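Local coordinates for protein peptidase (Yersinia bercovieri, PDB 5NYW) that is of unknown function but, as a proteasome-type beta-subunit related to HslV, probably belongs to the N-terminal nucleophile peptidases and assembles into multimers, at residues L[15-20]-L[30-35]; L[40-45]-L[75-80]; L[113-118]-L[127-132]. All coordinates share one frame; numbering follows the deposited sequence.

Contact 1: L[15-20]-L[30-35]; sequences ASDSRT and FRKLHL
The Phe30 ring meets Thr20 at its edge: Thr20 OG1 lies in the ring plane, and Thr20 CB is 3.8 Å from Phe30 CD2. Residues Leu52 and Gln56 of helix 52-65 also pack on this ring, as does Thr143 of a neighbouring subunit. Within 30-35, the Arg31 guanidinium has His34 CE1 over one face, offset toward the rim. Across the contact the main side chain is Lys32. It runs extended past Asp17, with CD 3.6 Å from Asp17 OD1, and then bends at its last torsion (chi4 -61°). That bend brings NZ tip to tip with the Thr20 hydroxyl, a hydrogen bond of 2.9 Å from Lys32 NZ to Thr20 OG1. Thr20 OG1 in turn donates to Ser18 O over 2.8 Å. Ser18 O is thus gripped twice, because Phe30 N also reaches it at 3.1 Å in a nearly straight bond (171°). Farther along, Ser16 OG donates to Lys32 O from above the carbonyl plane (3.1 Å between the two oxygens) and is also bonded to Gln47. Asp17 OD2 accepts from Arg19 N, forming an Asx turn, and makes a weak hydrogen bond to Thr1 N, while its OD1 takes Tyr2 N. Lys32 NZ also hydrogen-bonds Thr1 OG1. Thr1, Asp17 and Lys32 gathered in this way resemble the N-terminal threonine site of proteasomal beta-subunits, consistent with an Ntn-hydrolase active site.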
ATOM      1  N   ALA L  15     -11.341   5.249  45.799  1.00 43.88           N
ATOM      2  CA  ALA L  15     -12.687   5.838  45.867  1.00 42.36           C
ATOM      3  C   ALA L  15     -13.321   6.065  44.490  1.00 52.99           C
ATOM      4  O   ALA L  15     -12.710   6.650  43.594  1.00 59.30           O
ATOM      5  CB  ALA L  15     -12.642   7.122  46.626  1.00 43.32           C
ATOM      6  N   SER L  16     -14.556   5.596  44.342  1.00 48.02           N
ATOM      7  CA  SER L  16     -15.316   5.788  43.119  1.00 49.61           C
ATOM      8  C   SER L  16     -16.739   6.247  43.385  1.00 58.53           C
ATOM      9  O   SER L  16     -17.410   5.736  44.290  1.00 54.00           O
ATOM     10  CB  SER L  16     -15.377   4.483  42.318  1.00 50.59           C
ATOM     11  OG  SER L  16     -14.100   4.095  41.858  1.00 50.91           O
ATOM     12  N   ASP L  17     -17.230   7.151  42.543  1.00 56.63           N
ATOM     13  CA  ASP L  17     -18.646   7.489  42.587  1.00 66.37           C
ATOM     14  C   ASP L  17     -19.395   6.445  41.752  1.00 54.31           C
ATOM     15  O   ASP L  17     -18.823   5.421  41.377  1.00 55.41           O
ATOM     16  CB  ASP L  17     -18.918   8.920  42.080  1.00 60.62           C
ATOM     17  CG  ASP L  17     -18.996   9.005  40.570  1.00 67.36           C
ATOM     18  OD1 ASP L  17     -18.173   8.359  39.896  1.00 75.10           O
ATOM     19  OD2 ASP L  17     -19.902   9.694  40.050  1.00 69.38           O
ATOM     20  N   SER L  18     -20.667   6.695  41.469  1.00 49.14           N
ATOM     21  CA  SER L  18     -21.438   5.737  40.708  1.00 48.53           C
ATOM     22  C   SER L  18     -22.339   6.368  39.659  1.00 53.86           C
ATOM     23  O   SER L  18     -22.916   5.649  38.842  1.00 60.58           O
ATOM     24  CB  SER L  18     -22.275   4.878  41.658  1.00 61.20           C
ATOM     25  OG  SER L  18     -23.149   5.671  42.445  1.00 61.67           O
ATOM     26  N   ARG L  19     -22.436   7.696  39.637  1.00 56.77           N
ATOM     27  CA  ARG L  19     -23.356   8.325  38.694  1.00 49.40           C
ATOM     28  C   ARG L  19     -22.785   8.139  37.305  1.00 49.02           C
ATOM     29  O   ARG L  19     -21.662   8.525  37.013  1.00 59.44           O
ATOM     30  CB  ARG L  19     -23.594   9.804  39.033  1.00 46.15           C
ATOM     31  CG  ARG L  19     -24.658  10.468  38.152  1.00 53.76           C
ATOM     32  CD  ARG L  19     -25.128  11.814  38.714  1.00 51.08           C
ATOM     33  NE  ARG L  19     -25.929  11.601  39.924  1.00 68.76           N
ATOM     34  CZ  ARG L  19     -26.380  12.560  40.737  1.00 74.10           C
ATOM     35  NH1 ARG L  19     -26.134  13.842  40.484  1.00 68.70           N
ATOM     36  NH2 ARG L  19     -27.095  12.232  41.809  1.00 77.49           N
ATOM     37  N   THR L  20     -23.578   7.546  36.435  1.00 50.72           N
ATOM     38  CA  THR L  20     -23.046   7.118  35.156  1.00 69.68           C
ATOM     39  C   THR L  20     -23.906   7.633  34.018  1.00 79.00           C
ATOM     40  O   THR L  20     -25.139   7.643  34.102  1.00 76.72           O
ATOM     41  CB  THR L  20     -22.946   5.569  35.070  1.00 55.85           C
ATOM     42  OG1 THR L  20     -22.260   5.054  36.219  1.00 61.10           O
ATOM     43  CG2 THR L  20     -22.203   5.158  33.815  1.00 61.66           C
ATOM     44  N   PHE L  30     -24.158   2.889  38.384  1.00 56.75           N
ATOM     45  CA  PHE L  30     -23.398   1.691  38.019  1.00 49.57           C
ATOM     46  C   PHE L  30     -22.143   1.635  38.879  1.00 57.19           C
ATOM     47  O   PHE L  30     -21.553   2.672  39.186  1.00 48.05           O
ATOM     48  CB  PHE L  30     -23.039   1.727  36.532  1.00 57.38           C
ATOM     49  CG  PHE L  30     -24.170   1.356  35.619  1.00 56.83           C
ATOM     50  CD1 PHE L  30     -24.586   0.033  35.513  1.00 63.27           C
ATOM     51  CD2 PHE L  30     -24.864   2.334  34.932  1.00 48.34           C
ATOM     52  CE1 PHE L  30     -25.624  -0.316  34.679  1.00 74.13           C
ATOM     53  CE2 PHE L  30     -25.920   2.000  34.102  1.00 54.68           C
ATOM     54  CZ  PHE L  30     -26.300   0.673  33.975  1.00 76.68           C
ATOM     55  N   ARG L  31     -21.757   0.442  39.316  1.00 65.71           N
ATOM     56  CA  ARG L  31     -20.565   0.322  40.151  1.00 64.03           C
ATOM     57  C   ARG L  31     -19.269   0.504  39.326  1.00 68.87           C
ATOM     58  O   ARG L  31     -19.126  -0.065  38.239  1.00 70.00           O
ATOM     59  CB  ARG L  31     -20.603  -1.005  40.903  1.00 65.61           C
ATOM     60  CG  ARG L  31     -19.484  -1.222  41.890  1.00 70.61           C
ATOM     61  CD  ARG L  31     -19.880  -2.309  42.856  1.00 73.24           C
ATOM     62  NE  ARG L  31     -20.277  -3.502  42.126  1.00 77.93           N
ATOM     63  CZ  ARG L  31     -19.444  -4.480  41.797  1.00 91.71           C
ATOM     64  NH1 ARG L  31     -18.163  -4.398  42.135  1.00 86.28           N
ATOM     65  NH2 ARG L  31     -19.893  -5.534  41.120  1.00 97.30           N
ATOM     66  N   LYS L  32     -18.340   1.303  39.863  1.00 62.42           N
ATOM     67  CA  LYS L  32     -17.099   1.694  39.184  1.00 49.28           C
ATOM     68  C   LYS L  32     -15.865   1.241  39.971  1.00 50.72           C
ATOM     69  O   LYS L  32     -14.764   1.796  39.855  1.00 45.82           O
ATOM     70  CB  LYS L  32     -17.067   3.219  38.966  1.00 45.54           C
ATOM     71  CG  LYS L  32     -18.202   3.762  38.085  1.00 44.23           C
ATOM     72  CD  LYS L  32     -18.178   5.277  37.986  1.00 48.41           C
ATOM     73  CE  LYS L  32     -19.347   5.806  37.152  1.00 56.92           C
ATOM     74  NZ  LYS L  32     -19.364   5.333  35.733  1.00 62.39           N
ATOM     75  N   LEU L  33     -16.083   0.246  40.814  1.00 52.30           N
ATOM     76  CA  LEU L  33     -15.008  -0.369  41.574  1.00 56.12           C
ATOM     77  C   LEU L  33     -15.265  -1.881  41.631  1.00 68.15           C
ATOM     78  O   LEU L  33     -16.230  -2.333  42.255  1.00 66.35           O
ATOM     79  CB  LEU L  33     -14.911   0.242  42.968  1.00 46.50           C
ATOM     80  CG  LEU L  33     -13.681  -0.077  43.822  1.00 50.98           C
ATOM     81  CD1 LEU L  33     -13.507   1.045  44.825  1.00 46.01           C
ATOM     82  CD2 LEU L  33     -13.793  -1.427  44.549  1.00 51.44           C
ATOM     83  N   HIS L  34     -14.406  -2.662  40.983  1.00 68.22           N
ATOM     84  CA  HIS L  34     -14.607  -4.106  40.918  1.00 55.61           C
ATOM     85  C   HIS L  34     -13.416  -4.826  41.523  1.00 48.27           C
ATOM     86  O   HIS L  34     -12.302  -4.304  41.499  1.00 58.25           O
ATOM     87  CB  HIS L  34     -14.856  -4.527  39.472  1.00 51.18           C
ATOM     88  CG  HIS L  34     -16.160  -4.025  38.925  1.00 44.97           C
ATOM     89  ND1 HIS L  34     -17.331  -4.747  39.017  1.00 52.68           N
ATOM     90  CD2 HIS L  34     -16.485  -2.855  38.336  1.00 43.92           C
ATOM     91  CE1 HIS L  34     -18.315  -4.054  38.472  1.00 58.73           C
ATOM     92  NE2 HIS L  34     -17.835  -2.896  38.060  1.00 54.23           N
ATOM     93  N   LEU L  35     -13.651  -6.010  42.088  1.00 54.24           N
ATOM     94  CA  LEU L  35     -12.611  -6.691  42.874  1.00 62.14           C
ATOM     95  C   LEU L  35     -12.174  -8.024  42.298  1.00 67.22           C
ATOM     96  O   LEU L  35     -13.001  -8.821  41.867  1.00 80.75           O
ATOM     97  CB  LEU L  35     -13.095  -6.934  44.303  1.00 72.57           C
ATOM     98  CG  LEU L  35     -13.124  -5.783  45.306  1.00 73.97           C
ATOM     99  CD1 LEU L  35     -13.805  -6.260  46.574  1.00 75.78           C
ATOM    100  CD2 LEU L  35     -11.728  -5.275  45.603  1.00 70.79           C
TER

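Contact 2: L[40-45]-L[75-80]; sequences GERTLV and MNVASM
Arg42 reaches across to Met75 and Val77, and its side chain can be traced outward from the strand. CG leaves CB anti to the backbone N (chi1 156°), directing the chain to the loop 75-80, and CD passes obliquely by Met75 SD at 4.2 Å. A bend at chi3 (-43°) then turns the guanidinium. NE donates to Glu41 OE1 at 2.9 Å, forming a salt bridge with the residue before it. CZ has Met75 O over its centre, 3.3 Å away on one face of the group; this is a contact with the flat face and not a hydrogen bond. At the tip, NH1 and NH2 both donate end-on to Val77 O, at 3.0 Å from NH1 and 3.1 Å from NH2, and this oxygen lies at the guanidinium edge. NH2 also reaches Glu41 OE2 at 2.9 Å, so the guanidinium grips Glu41 side-on, each oxygen using its syn lone pair. NH1 has a further acceptor in Leu74 O. Beside this polar grip, Leu44 CG touches Met80 SD at 3.9 Å, the two chains sliding past each other in opposite directions. Glu41 and Arg42 both face Gln38, a classic beta bulge at the start of the strand. With hydrogen bonds to Val77 O, Leu74 O and the Glu41 carboxylate fixing its rotation, the buried guanidinium ties the loop to strand 42-50, and the adjacent carboxylate probably stabilises its positive charge.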
ATOM      1  N   GLY L  40      -5.466 -14.674  50.827  1.00 76.13           N
ATOM      2  CA  GLY L  40      -4.128 -15.032  51.253  1.00 70.71           C
ATOM      3  C   GLY L  40      -3.070 -14.910  50.176  1.00 78.12           C
ATOM      4  O   GLY L  40      -1.882 -15.110  50.437  1.00 93.55           O
ATOM      5  N   GLU L  41      -3.486 -14.570  48.963  1.00 73.71           N
ATOM      6  CA  GLU L  41      -2.555 -14.550  47.843  1.00 76.45           C
ATOM      7  C   GLU L  41      -2.571 -13.312  46.958  1.00 78.46           C
ATOM      8  O   GLU L  41      -1.520 -12.839  46.527  1.00 75.66           O
ATOM      9  CB  GLU L  41      -2.801 -15.772  46.964  1.00 69.11           C
ATOM     10  CG  GLU L  41      -1.700 -16.008  45.950  1.00 77.84           C
ATOM     11  CD  GLU L  41      -1.996 -15.356  44.611  1.00 90.00           C
ATOM     12  OE1 GLU L  41      -3.192 -15.247  44.271  1.00102.08           O
ATOM     13  OE2 GLU L  41      -1.044 -14.972  43.896  1.00 84.41           O
ATOM     14  N   ARG L  42      -3.758 -12.791  46.678  1.00 82.07           N
ATOM     15  CA  ARG L  42      -3.865 -11.690  45.730  1.00 72.87           C
ATOM     16  C   ARG L  42      -5.120 -10.849  45.876  1.00 73.76           C
ATOM     17  O   ARG L  42      -6.191 -11.367  46.171  1.00 74.60           O
ATOM     18  CB  ARG L  42      -3.774 -12.319  44.339  1.00 75.17           C
ATOM     19  CG  ARG L  42      -4.350 -11.630  43.145  1.00 65.35           C
ATOM     20  CD  ARG L  42      -4.423 -12.674  42.003  1.00 62.34           C
ATOM     21  NE  ARG L  42      -3.184 -13.453  41.984  1.00 70.10           N
ATOM     22  CZ  ARG L  42      -2.361 -13.573  40.942  1.00 68.38           C
ATOM     23  NH1 ARG L  42      -2.648 -13.016  39.772  1.00 64.25           N
ATOM     24  NH2 ARG L  42      -1.247 -14.270  41.070  1.00 56.61           N
ATOM     25  N   THR L  43      -4.961  -9.537  45.690  1.00 73.66           N
ATOM     26  CA  THR L  43      -6.072  -8.588  45.667  1.00 69.02           C
ATOM     27  C   THR L  43      -5.873  -7.498  44.612  1.00 65.51           C
ATOM     28  O   THR L  43      -4.965  -6.680  44.709  1.00 66.00           O
ATOM     29  CB  THR L  43      -6.287  -7.942  47.049  1.00 67.76           C
ATOM     30  OG1 THR L  43      -6.642  -8.963  47.989  1.00 64.73           O
ATOM     31  CG2 THR L  43      -7.423  -6.927  46.995  1.00 60.47           C
ATOM     32  N   LEU L  44      -6.713  -7.510  43.590  1.00 68.86           N
ATOM     33  CA  LEU L  44      -6.630  -6.543  42.502  1.00 52.75           C
ATOM     34  C   LEU L  44      -7.923  -5.733  42.383  1.00 55.96           C
ATOM     35  O   LEU L  44      -9.024  -6.299  42.404  1.00 58.18           O
ATOM     36  CB  LEU L  44      -6.336  -7.251  41.190  1.00 60.51           C
ATOM     37  CG  LEU L  44      -4.886  -7.560  40.828  1.00 71.85           C
ATOM     38  CD1 LEU L  44      -4.203  -8.463  41.837  1.00 70.55           C
ATOM     39  CD2 LEU L  44      -4.857  -8.187  39.440  1.00 63.33           C
ATOM     40  N   VAL L  45      -7.774  -4.414  42.273  1.00 54.06           N
ATOM     41  CA  VAL L  45      -8.891  -3.479  42.134  1.00 55.18           C
ATOM     42  C   VAL L  45      -8.867  -2.770  40.788  1.00 56.80           C
ATOM     43  O   VAL L  45      -7.836  -2.214  40.385  1.00 56.75           O
ATOM     44  CB  VAL L  45      -8.875  -2.407  43.250  1.00 49.02           C
ATOM     45  CG1 VAL L  45     -10.012  -1.409  43.060  1.00 46.43           C
ATOM     46  CG2 VAL L  45      -8.972  -3.065  44.609  1.00 55.22           C
ATOM     47  N   MET L  75      -5.926 -14.046  37.429  1.00 63.78           N
ATOM     48  CA  MET L  75      -5.663 -14.925  38.563  1.00 69.83           C
ATOM     49  C   MET L  75      -4.328 -15.655  38.456  1.00 81.45           C
ATOM     50  O   MET L  75      -3.813 -16.159  39.458  1.00 85.74           O
ATOM     51  CB  MET L  75      -6.803 -15.920  38.727  1.00 74.21           C
ATOM     52  CG  MET L  75      -8.095 -15.186  38.999  1.00 72.87           C
ATOM     53  SD  MET L  75      -8.015 -14.120  40.452  1.00 78.84           S
ATOM     54  CE  MET L  75      -8.121 -15.325  41.763  1.00 81.55           C
ATOM     55  N   ASN L  76      -3.795 -15.753  37.239  1.00 84.73           N
ATOM     56  CA  ASN L  76      -2.516 -16.430  37.032  1.00 84.01           C
ATOM     57  C   ASN L  76      -1.362 -15.544  36.507  1.00 79.36           C
ATOM     58  O   ASN L  76      -0.296 -16.064  36.195  1.00 77.12           O
ATOM     59  CB  ASN L  76      -2.708 -17.640  36.109  1.00 75.04           C
ATOM     60  CG  ASN L  76      -3.238 -17.266  34.737  1.00 78.37           C
ATOM     61  OD1 ASN L  76      -2.902 -16.214  34.182  1.00 69.98           O
ATOM     62  ND2 ASN L  76      -4.078 -18.141  34.175  1.00 74.41           N
ATOM     63  N   VAL L  77      -1.564 -14.231  36.384  1.00 70.77           N
ATOM     64  CA  VAL L  77      -0.437 -13.350  36.054  1.00 64.11           C
ATOM     65  C   VAL L  77       0.474 -13.313  37.289  1.00 65.32           C
ATOM     66  O   VAL L  77      -0.003 -13.319  38.432  1.00 62.99           O
ATOM     67  CB  VAL L  77      -0.852 -11.894  35.657  1.00 64.55           C
ATOM     68  CG1 VAL L  77      -1.557 -11.882  34.303  1.00 61.92           C
ATOM     69  CG2 VAL L  77      -1.731 -11.247  36.718  1.00 60.45           C
ATOM     70  N   ALA L  78       1.781 -13.325  37.057  1.00 72.01           N
ATOM     71  CA  ALA L  78       2.755 -13.416  38.148  1.00 76.95           C
ATOM     72  C   ALA L  78       2.949 -12.096  38.902  1.00 78.29           C
ATOM     73  O   ALA L  78       3.253 -12.106  40.095  1.00 73.73           O
ATOM     74  CB  ALA L  78       4.090 -13.926  37.620  1.00 63.59           C
ATOM     75  N   SER L  79       2.787 -10.970  38.206  1.00 77.25           N
ATOM     76  CA  SER L  79       2.967  -9.645  38.811  1.00 67.23           C
ATOM     77  C   SER L  79       1.886  -8.650  38.374  1.00 76.11           C
ATOM     78  O   SER L  79       1.144  -8.885  37.421  1.00 85.53           O
ATOM     79  CB  SER L  79       4.345  -9.079  38.464  1.00 72.48           C
ATOM     80  OG  SER L  79       4.448  -8.799  37.079  1.00 77.79           O
ATOM     81  N   MET L  80       1.805  -7.538  39.091  1.00 73.63           N
ATOM     82  CA  MET L  80       0.870  -6.475  38.774  1.00 59.27           C
ATOM     83  C   MET L  80       1.190  -5.873  37.407  1.00 61.66           C
ATOM     84  O   MET L  80       0.296  -5.412  36.694  1.00 58.07           O
ATOM     85  CB  MET L  80       0.927  -5.393  39.852  1.00 64.07           C
ATOM     86  CG  MET L  80      -0.282  -4.475  39.918  1.00 72.01           C
ATOM     87  SD  MET L  80      -1.719  -5.408  40.420  1.00 67.39           S
ATOM     88  CE  MET L  80      -1.086  -6.018  41.968  1.00 68.91           C
TER

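Contact 3: L[113-118]-L[127-132]; sequences NLLLGG and LFHIYP
Phe128 N donates to Leu116 O over 2.6 Å, the shortest hydrogen bond between the segments. His129 NE2 donates to Asn113 OD1 over 2.7 Å in an almost straight bond (175°). The acceptor lies in the imidazole plane, whereas the side chains cross at a slant, with amide and ring planes 64° apart. The His129 ring reaches this position with CG anti to its backbone N (chi1 173°), and Tyr131 CE1 covers one of its faces, offset toward the rim. Pro132 CD lies 3.8 Å from Asn113 OD1, adding an apolar neighbour to the acceptor. Between the strands the backbone forms a regular antiparallel ladder. Leu114 pairs with Ile130, and Leu116 with Phe128, as hydrogen-bonded pairs; Ile130 N to Leu114 O measures 2.9 Å and Leu116 N to Phe128 O 3.0 Å. The alternate residues, Leu115 with His129 and Gly117 with Leu127, are non-hydrogen-bonded pairs. On the latter, Leu127 CD1 lies 3.9 Å from Gly117 CA, close over a position without a side chain. Leu116 CB meets Ile130 CD1 at 3.7 Å on the sheet face that also bears Leu114 and Phe128, and Leu114, Phe128 and Ile130 pack on helix 80-98. The other face, with Leu115 and Leu127, touches strand 2-7 and strand 145-149. The contact is therefore a beta hairpin in one of the two stacked sheets, covered by a helix on its outer side, as in the four-layer alpha-beta-beta-alpha sandwich of the Ntn-hydrolase fold.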
ATOM      1  N   ASN L 113     -10.754   4.998  30.479  1.00 52.41           N
ATOM      2  CA  ASN L 113      -9.563   5.012  31.308  1.00 51.03           C
ATOM      3  C   ASN L 113      -9.848   4.094  32.478  1.00 53.13           C
ATOM      4  O   ASN L 113     -11.000   4.002  32.933  1.00 49.72           O
ATOM      5  CB  ASN L 113      -9.203   6.428  31.790  1.00 55.29           C
ATOM      6  CG  ASN L 113      -8.455   7.238  30.745  1.00 54.66           C
ATOM      7  OD1 ASN L 113      -7.229   7.307  30.770  1.00 64.93           O
ATOM      8  ND2 ASN L 113      -9.189   7.861  29.828  1.00 51.94           N
ATOM      9  N   LEU L 114      -8.818   3.381  32.922  1.00 48.21           N
ATOM     10  CA  LEU L 114      -8.942   2.475  34.049  1.00 48.99           C
ATOM     11  C   LEU L 114      -7.856   2.712  35.077  1.00 50.34           C
ATOM     12  O   LEU L 114      -6.763   3.168  34.733  1.00 47.71           O
ATOM     13  CB  LEU L 114      -8.890   1.017  33.584  1.00 60.10           C
ATOM     14  CG  LEU L 114      -9.911   0.615  32.526  1.00 50.18           C
ATOM     15  CD1 LEU L 114      -9.677  -0.804  32.136  1.00 51.08           C
ATOM     16  CD2 LEU L 114     -11.278   0.756  33.106  1.00 38.09           C
ATOM     17  N   LEU L 115      -8.167   2.405  36.338  1.00 47.74           N
ATOM     18  CA  LEU L 115      -7.150   2.314  37.380  1.00 45.67           C
ATOM     19  C   LEU L 115      -7.064   0.858  37.859  1.00 45.85           C
ATOM     20  O   LEU L 115      -8.082   0.159  37.991  1.00 43.58           O
ATOM     21  CB  LEU L 115      -7.447   3.263  38.544  1.00 54.28           C
ATOM     22  CG  LEU L 115      -7.415   4.759  38.208  1.00 49.87           C
ATOM     23  CD1 LEU L 115      -7.544   5.592  39.450  1.00 49.22           C
ATOM     24  CD2 LEU L 115      -6.170   5.149  37.432  1.00 50.98           C
ATOM     25  N   LEU L 116      -5.834   0.405  38.058  1.00 44.65           N
ATOM     26  CA  LEU L 116      -5.536  -0.941  38.521  1.00 45.49           C
ATOM     27  C   LEU L 116      -4.583  -0.875  39.676  1.00 50.80           C
ATOM     28  O   LEU L 116      -3.485  -0.359  39.533  1.00 56.25           O
ATOM     29  CB  LEU L 116      -4.919  -1.771  37.406  1.00 52.21           C
ATOM     30  CG  LEU L 116      -4.279  -3.105  37.794  1.00 50.64           C
ATOM     31  CD1 LEU L 116      -5.326  -4.134  38.227  1.00 42.92           C
ATOM     32  CD2 LEU L 116      -3.439  -3.610  36.629  1.00 47.33           C
ATOM     33  N   GLY L 117      -4.996  -1.372  40.832  1.00 53.29           N
ATOM     34  CA  GLY L 117      -4.140  -1.286  41.995  1.00 45.25           C
ATOM     35  C   GLY L 117      -4.264  -2.503  42.869  1.00 51.62           C
ATOM     36  O   GLY L 117      -5.288  -3.179  42.867  1.00 56.65           O
ATOM     37  N   GLY L 118      -3.227  -2.786  43.637  1.00 53.30           N
ATOM     38  CA  GLY L 118      -3.313  -3.896  44.557  1.00 64.85           C
ATOM     39  C   GLY L 118      -2.000  -4.570  44.842  1.00 70.19           C
ATOM     40  O   GLY L 118      -0.917  -3.967  44.700  1.00 62.38           O
ATOM     41  N   LEU L 127       0.233   0.291  41.610  1.00 63.56           N
ATOM     42  CA  LEU L 127      -0.930   1.033  41.117  1.00 57.48           C
ATOM     43  C   LEU L 127      -0.673   1.549  39.703  1.00 48.92           C
ATOM     44  O   LEU L 127       0.358   2.166  39.468  1.00 54.02           O
ATOM     45  CB  LEU L 127      -1.248   2.205  42.047  1.00 55.27           C
ATOM     46  CG  LEU L 127      -2.305   3.213  41.583  1.00 57.31           C
ATOM     47  CD1 LEU L 127      -3.651   2.547  41.426  1.00 56.07           C
ATOM     48  CD2 LEU L 127      -2.383   4.430  42.516  1.00 48.09           C
ATOM     49  N   PHE L 128      -1.593   1.288  38.769  1.00 50.08           N
ATOM     50  CA  PHE L 128      -1.443   1.709  37.365  1.00 46.67           C
ATOM     51  C   PHE L 128      -2.613   2.538  36.856  1.00 50.72           C
ATOM     52  O   PHE L 128      -3.755   2.406  37.326  1.00 50.06           O
ATOM     53  CB  PHE L 128      -1.290   0.514  36.387  1.00 46.81           C
ATOM     54  CG  PHE L 128      -0.041  -0.324  36.596  1.00 53.55           C
ATOM     55  CD1 PHE L 128       0.070  -1.200  37.671  1.00 53.92           C
ATOM     56  CD2 PHE L 128       1.050  -0.169  35.757  1.00 48.69           C
ATOM     57  CE1 PHE L 128       1.215  -1.955  37.862  1.00 51.25           C
ATOM     58  CE2 PHE L 128       2.201  -0.898  35.956  1.00 48.36           C
ATOM     59  CZ  PHE L 128       2.286  -1.796  37.011  1.00 51.25           C
ATOM     60  N   HIS L 129      -2.315   3.399  35.888  1.00 41.51           N
ATOM     61  CA  HIS L 129      -3.339   4.077  35.106  1.00 48.63           C
ATOM     62  C   HIS L 129      -3.273   3.566  33.667  1.00 49.21           C
ATOM     63  O   HIS L 129      -2.294   3.829  32.981  1.00 51.77           O
ATOM     64  CB  HIS L 129      -3.153   5.614  35.184  1.00 48.13           C
ATOM     65  CG  HIS L 129      -4.058   6.400  34.280  1.00 56.68           C
ATOM     66  ND1 HIS L 129      -4.081   7.782  34.275  1.00 72.69           N
ATOM     67  CD2 HIS L 129      -4.945   6.018  33.331  1.00 53.17           C
ATOM     68  CE1 HIS L 129      -4.953   8.208  33.385  1.00 61.53           C
ATOM     69  NE2 HIS L 129      -5.488   7.154  32.789  1.00 53.99           N
ATOM     70  N   ILE L 130      -4.322   2.875  33.210  1.00 49.89           N
ATOM     71  CA  ILE L 130      -4.390   2.356  31.834  1.00 52.52           C
ATOM     72  C   ILE L 130      -5.136   3.341  30.927  1.00 56.58           C
ATOM     73  O   ILE L 130      -6.257   3.735  31.227  1.00 67.12           O
ATOM     74  CB  ILE L 130      -5.099   0.955  31.743  1.00 48.92           C
ATOM     75  CG1 ILE L 130      -4.380  -0.112  32.583  1.00 56.64           C
ATOM     76  CG2 ILE L 130      -5.132   0.436  30.306  1.00 46.23           C
ATOM     77  CD1 ILE L 130      -4.841  -0.210  34.010  1.00 64.83           C
ATOM     78  N   TYR L 131      -4.518   3.691  29.800  1.00 46.93           N
ATOM     79  CA  TYR L 131      -5.041   4.663  28.844  1.00 43.30           C
ATOM     80  C   TYR L 131      -5.875   3.972  27.761  1.00 57.33           C
ATOM     81  O   TYR L 131      -5.815   2.744  27.644  1.00 69.17           O
ATOM     82  CB  TYR L 131      -3.888   5.414  28.173  1.00 54.14           C
ATOM     83  CG  TYR L 131      -3.016   6.272  29.058  1.00 61.82           C
ATOM     84  CD1 TYR L 131      -3.477   7.481  29.575  1.00 63.66           C
ATOM     85  CD2 TYR L 131      -1.710   5.892  29.340  1.00 53.48           C
ATOM     86  CE1 TYR L 131      -2.669   8.260  30.365  1.00 67.61           C
ATOM     87  CE2 TYR L 131      -0.904   6.666  30.121  1.00 61.25           C
ATOM     88  CZ  TYR L 131      -1.383   7.846  30.631  1.00 64.48           C
ATOM     89  OH  TYR L 131      -0.562   8.622  31.402  1.00 78.76           O
ATOM     90  N   PRO L 132      -6.662   4.745  26.968  1.00 53.12           N
ATOM     91  CA  PRO L 132      -7.431   4.108  25.873  1.00 55.52           C
ATOM     92  C   PRO L 132      -6.595   3.324  24.837  1.00 55.78           C
ATOM     93  O   PRO L 132      -7.095   2.335  24.304  1.00 73.48           O
ATOM     94  CB  PRO L 132      -8.111   5.296  25.175  1.00 57.86           C
ATOM     95  CG  PRO L 132      -8.182   6.373  26.208  1.00 53.20           C
ATOM     96  CD  PRO L 132      -6.979   6.182  27.106  1.00 53.54           C
TER

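From the N terminus the three contacts follow in series; none encloses or crosses another. Contact 1 closes a loop of nine residues holding the end of strand 11-23 and strand 26-29, and joins the sheet of strand 2-7 to the start of strand 33-38 in the second sheet. Contact 2 closes a longer excursion through helix 52-65, tying strand 42-50 to the loop before helix 80-98. Contact 3 closes the short turn of the hairpin 112-120 and 126-130. In the second sheet, strand 42-50 sits between 33-38 and 112-120: Leu35 packs on Val45, Val45 N probably hydrogen-bonds Gly117 O, and Met80 touches Phe128.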